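Local structure of gentamicin resistance protein (Enterococcus gallinarum, 6CTZ) at residues Glu122-Pro127 / Ala244-Val249. The protein probably transfers a phosphate from a guanine nucleotide to the 2'' hydroxyl of aminoglycosides such as kanamycin, giving resistance to gentamicin and related antibiotics. The protein carries 2 engineered substitutions. Sequence-based numbering, arbitrary orientation.
Sequences ELSAFP and AYRGEV
Between 122-127 and 244-249 only Ser124 and Arg246 touch, a worked example of a long side chain crossing between neighbouring helices at a protein surface. The polar approach is modest: Arg246 NH2 comes within 3.3 Å of Ser124 OG, which lies at the guanidinium edge, near its plane. Arg246 is modelled in two conformers and one is described, so this approach is tentative. The hydroxyl also makes a weak hydrogen bond to the carbonyl of Met120, one turn back in helix 106-125. A firmer grip on the arginine comes from Asn121, whose OD1 is hydrogen-bonded to NE. Packing supplies the rest, for the Arg246 side chain touches Ala117 and Met120, and a bend at chi3 (72°) sets NH2 beside Ser124 OG. The charged interaction lies within 244-249: Glu248 OE2 sits above one guanidinium face, displaced to its rim, in a long salt bridge of 3.9 Å to Arg246 NH1, with no N-H aimed at it. Tyr227 OH adds a hydrogen bond to Glu248 OE2. Gly247, with positive phi, ends helix 236-246 in a Schellman motif. With only 50 Å² buried, the chemistry implies a slight meeting of the two segments; Tyr245, bonded to Asp110, further joins their helices in the APH kinase fold.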
ATOM      1  N   GLU A 122      -5.040  -3.238 -15.096  1.00 10.97           N
ATOM      2  CA  GLU A 122      -5.621  -1.937 -15.399  1.00 11.75           C
ATOM      3  C   GLU A 122      -4.693  -0.804 -14.987  1.00 11.55           C
ATOM      4  O   GLU A 122      -4.522   0.163 -15.738  1.00 12.89           O
ATOM      5  CB  GLU A 122      -6.989  -1.815 -14.737  1.00 13.50           C
ATOM      6  CG  GLU A 122      -8.028  -2.738 -15.372  1.00 15.94           C
ATOM      7  CD  GLU A 122      -9.217  -3.051 -14.477  1.00 19.00           C
ATOM      8  OE1 GLU A 122     -10.170  -3.689 -14.968  1.00 22.59           O
ATOM      9  OE2 GLU A 122      -9.193  -2.688 -13.288  1.00 19.67           O
ATOM     10  N   LEU A 123      -4.058  -0.911 -13.815  1.00 11.26           N
ATOM     11  CA  LEU A 123      -3.084   0.109 -13.429  1.00 11.47           C
ATOM     12  C   LEU A 123      -1.939   0.157 -14.429  1.00 12.03           C
ATOM     13  O   LEU A 123      -1.497   1.239 -14.835  1.00 12.38           O
ATOM     14  CB  LEU A 123      -2.543  -0.154 -12.020  1.00 12.33           C
ATOM     15  CG  LEU A 123      -3.548  -0.019 -10.871  1.00 12.80           C
ATOM     16  CD1 LEU A 123      -2.813  -0.088  -9.535  1.00 14.86           C
ATOM     17  CD2 LEU A 123      -4.342   1.270 -10.982  1.00 14.34           C
ATOM     18  N   SER A 124      -1.467  -1.012 -14.862  1.00 12.96           N
ATOM     19  CA  SER A 124      -0.354  -1.064 -15.803  1.00 14.25           C
ATOM     20  C   SER A 124      -0.726  -0.552 -17.185  1.00 14.43           C
ATOM     21  O   SER A 124       0.174  -0.238 -17.968  1.00 16.81           O
ATOM     22  CB  SER A 124       0.183  -2.486 -15.921  1.00 15.06           C
ATOM     23  OG  SER A 124       0.953  -2.826 -14.782  1.00 17.33           O
ATOM     24  N   ALA A 125      -2.015  -0.464 -17.502  1.00 13.57           N
ATOM     25  CA  ALA A 125      -2.471   0.102 -18.761  1.00 14.55           C
ATOM     26  C   ALA A 125      -2.775   1.593 -18.669  1.00 14.26           C
ATOM     27  O   ALA A 125      -3.005   2.229 -19.703  1.00 15.87           O
ATOM     28  CB  ALA A 125      -3.721  -0.644 -19.241  1.00 16.60           C
ATOM     29  N   PHE A 126      -2.784   2.168 -17.471  1.00 12.79           N
ATOM     30  CA  PHE A 126      -3.142   3.575 -17.333  1.00 12.98           C
ATOM     31  C   PHE A 126      -2.024   4.467 -17.877  1.00 12.78           C
ATOM     32  O   PHE A 126      -0.851   4.238 -17.584  1.00 14.26           O
ATOM     33  CB  PHE A 126      -3.411   3.914 -15.864  1.00 12.67           C
ATOM     34  CG  PHE A 126      -4.018   5.271 -15.674  1.00 12.12           C
ATOM     35  CD1 PHE A 126      -5.381   5.463 -15.841  1.00 15.25           C
ATOM     36  CD2 PHE A 126      -3.220   6.372 -15.392  1.00 14.12           C
ATOM     37  CE1 PHE A 126      -5.947   6.721 -15.687  1.00 16.16           C
ATOM     38  CE2 PHE A 126      -3.783   7.632 -15.244  1.00 14.94           C
ATOM     39  CZ  PHE A 126      -5.146   7.803 -15.391  1.00 15.78           C
ATOM     40  N   PRO A 127      -2.355   5.506 -18.646  1.00 13.13           N
ATOM     41  CA  PRO A 127      -1.296   6.336 -19.260  1.00 13.63           C
ATOM     42  C   PRO A 127      -0.411   7.001 -18.215  1.00 12.89           C
ATOM     43  O   PRO A 127      -0.873   7.788 -17.390  1.00 13.02           O
ATOM     44  CB  PRO A 127      -2.083   7.356 -20.088  1.00 14.66           C
ATOM     45  CG  PRO A 127      -3.361   6.643 -20.398  1.00 16.63           C
ATOM     46  CD  PRO A 127      -3.690   5.873 -19.142  1.00 15.08           C
ATOM     47  N   ALA A 244       0.120 -15.832 -12.256  1.00 11.81           N
ATOM     48  CA  ALA A 244      -0.280 -16.665 -13.382  1.00 13.20           C
ATOM     49  C   ALA A 244      -1.394 -15.999 -14.179  1.00 13.14           C
ATOM     50  O   ALA A 244      -1.341 -15.941 -15.413  1.00 15.60           O
ATOM     51  CB  ALA A 244      -0.698 -18.046 -12.888  1.00 14.84           C
ATOM     52  N   TYR A 245      -2.414 -15.476 -13.491  1.00 12.32           N
ATOM     53  CA  TYR A 245      -3.504 -14.820 -14.208  1.00 12.81           C
ATOM     54  C   TYR A 245      -3.010 -13.597 -14.966  1.00 14.33           C
ATOM     55  O   TYR A 245      -3.567 -13.243 -16.011  1.00 15.46           O
ATOM     56  CB  TYR A 245      -4.626 -14.436 -13.243  1.00 13.25           C
ATOM     57  CG  TYR A 245      -5.628 -15.534 -12.970  1.00 13.14           C
ATOM     58  CD1 TYR A 245      -6.199 -16.246 -14.019  1.00 14.14           C
ATOM     59  CD2 TYR A 245      -6.026 -15.841 -11.670  1.00 13.74           C
ATOM     60  CE1 TYR A 245      -7.135 -17.239 -13.782  1.00 14.46           C
ATOM     61  CE2 TYR A 245      -6.961 -16.828 -11.422  1.00 14.36           C
ATOM     62  CZ  TYR A 245      -7.514 -17.525 -12.481  1.00 15.08           C
ATOM     63  OH  TYR A 245      -8.452 -18.510 -12.245  1.00 17.24           O
ATOM     64  N   ARG A 246      -1.964 -12.949 -14.465  1.00 13.97           N
ATOM     65  CA  ARG A 246      -1.388 -11.818 -15.181  0.53 14.01           C
ATOM     66  C   ARG A 246      -0.468 -12.235 -16.316  1.00 16.28           C
ATOM     67  O   ARG A 246      -0.056 -11.371 -17.101  1.00 21.13           O
ATOM     68  CB  ARG A 246      -0.633 -10.889 -14.231  0.53 13.11           C
ATOM     69  CG  ARG A 246      -1.548 -10.142 -13.296  0.53 12.93           C
ATOM     70  CD  ARG A 246      -0.835  -9.084 -12.496  0.53 13.91           C
ATOM     71  NE  ARG A 246      -0.459  -7.927 -13.305  0.53 14.57           N
ATOM     72  CZ  ARG A 246       0.416  -7.011 -12.908  0.53 15.93           C
ATOM     73  NH1 ARG A 246       0.999  -7.145 -11.727  0.53 16.65           N
ATOM     74  NH2 ARG A 246       0.708  -5.964 -13.678  0.53 17.92           N
ATOM     75  N   GLY A 247      -0.153 -13.518 -16.444  1.00 14.76           N
ATOM     76  CA  GLY A 247       0.704 -13.947 -17.531  1.00 15.22           C
ATOM     77  C   GLY A 247       2.161 -13.644 -17.303  1.00 15.12           C
ATOM     78  O   GLY A 247       2.919 -13.513 -18.270  1.00 17.14           O
ATOM     79  N   GLU A 248       2.579 -13.501 -16.050  1.00 13.91           N
ATOM     80  CA  GLU A 248       3.996 -13.349 -15.764  1.00 13.19           C
ATOM     81  C   GLU A 248       4.744 -14.594 -16.227  1.00 14.41           C
ATOM     82  O   GLU A 248       4.184 -15.692 -16.308  1.00 15.06           O
ATOM     83  CB  GLU A 248       4.211 -13.158 -14.265  1.00 12.73           C
ATOM     84  CG  GLU A 248       3.462 -11.983 -13.634  1.00 13.30           C
ATOM     85  CD  GLU A 248       4.029 -10.608 -13.960  1.00 13.26           C
ATOM     86  OE1 GLU A 248       4.958 -10.479 -14.789  1.00 15.40           O
ATOM     87  OE2 GLU A 248       3.534  -9.635 -13.356  1.00 14.04           O
ATOM     88  N   VAL A 249       6.025 -14.420 -16.520  1.00 14.24           N
ATOM     89  CA  VAL A 249       6.881 -15.534 -16.911  1.00 15.52           C
ATOM     90  C   VAL A 249       7.943 -15.748 -15.845  1.00 17.21           C
ATOM     91  O   VAL A 249       8.331 -14.820 -15.132  1.00 18.45           O
ATOM     92  CB  VAL A 249       7.537 -15.329 -18.290  1.00 19.21           C
ATOM     93  CG1 VAL A 249       6.476 -15.162 -19.362  1.00 20.13           C
ATOM     94  CG2 VAL A 249       8.476 -14.136 -18.251  1.00 20.53           C
TER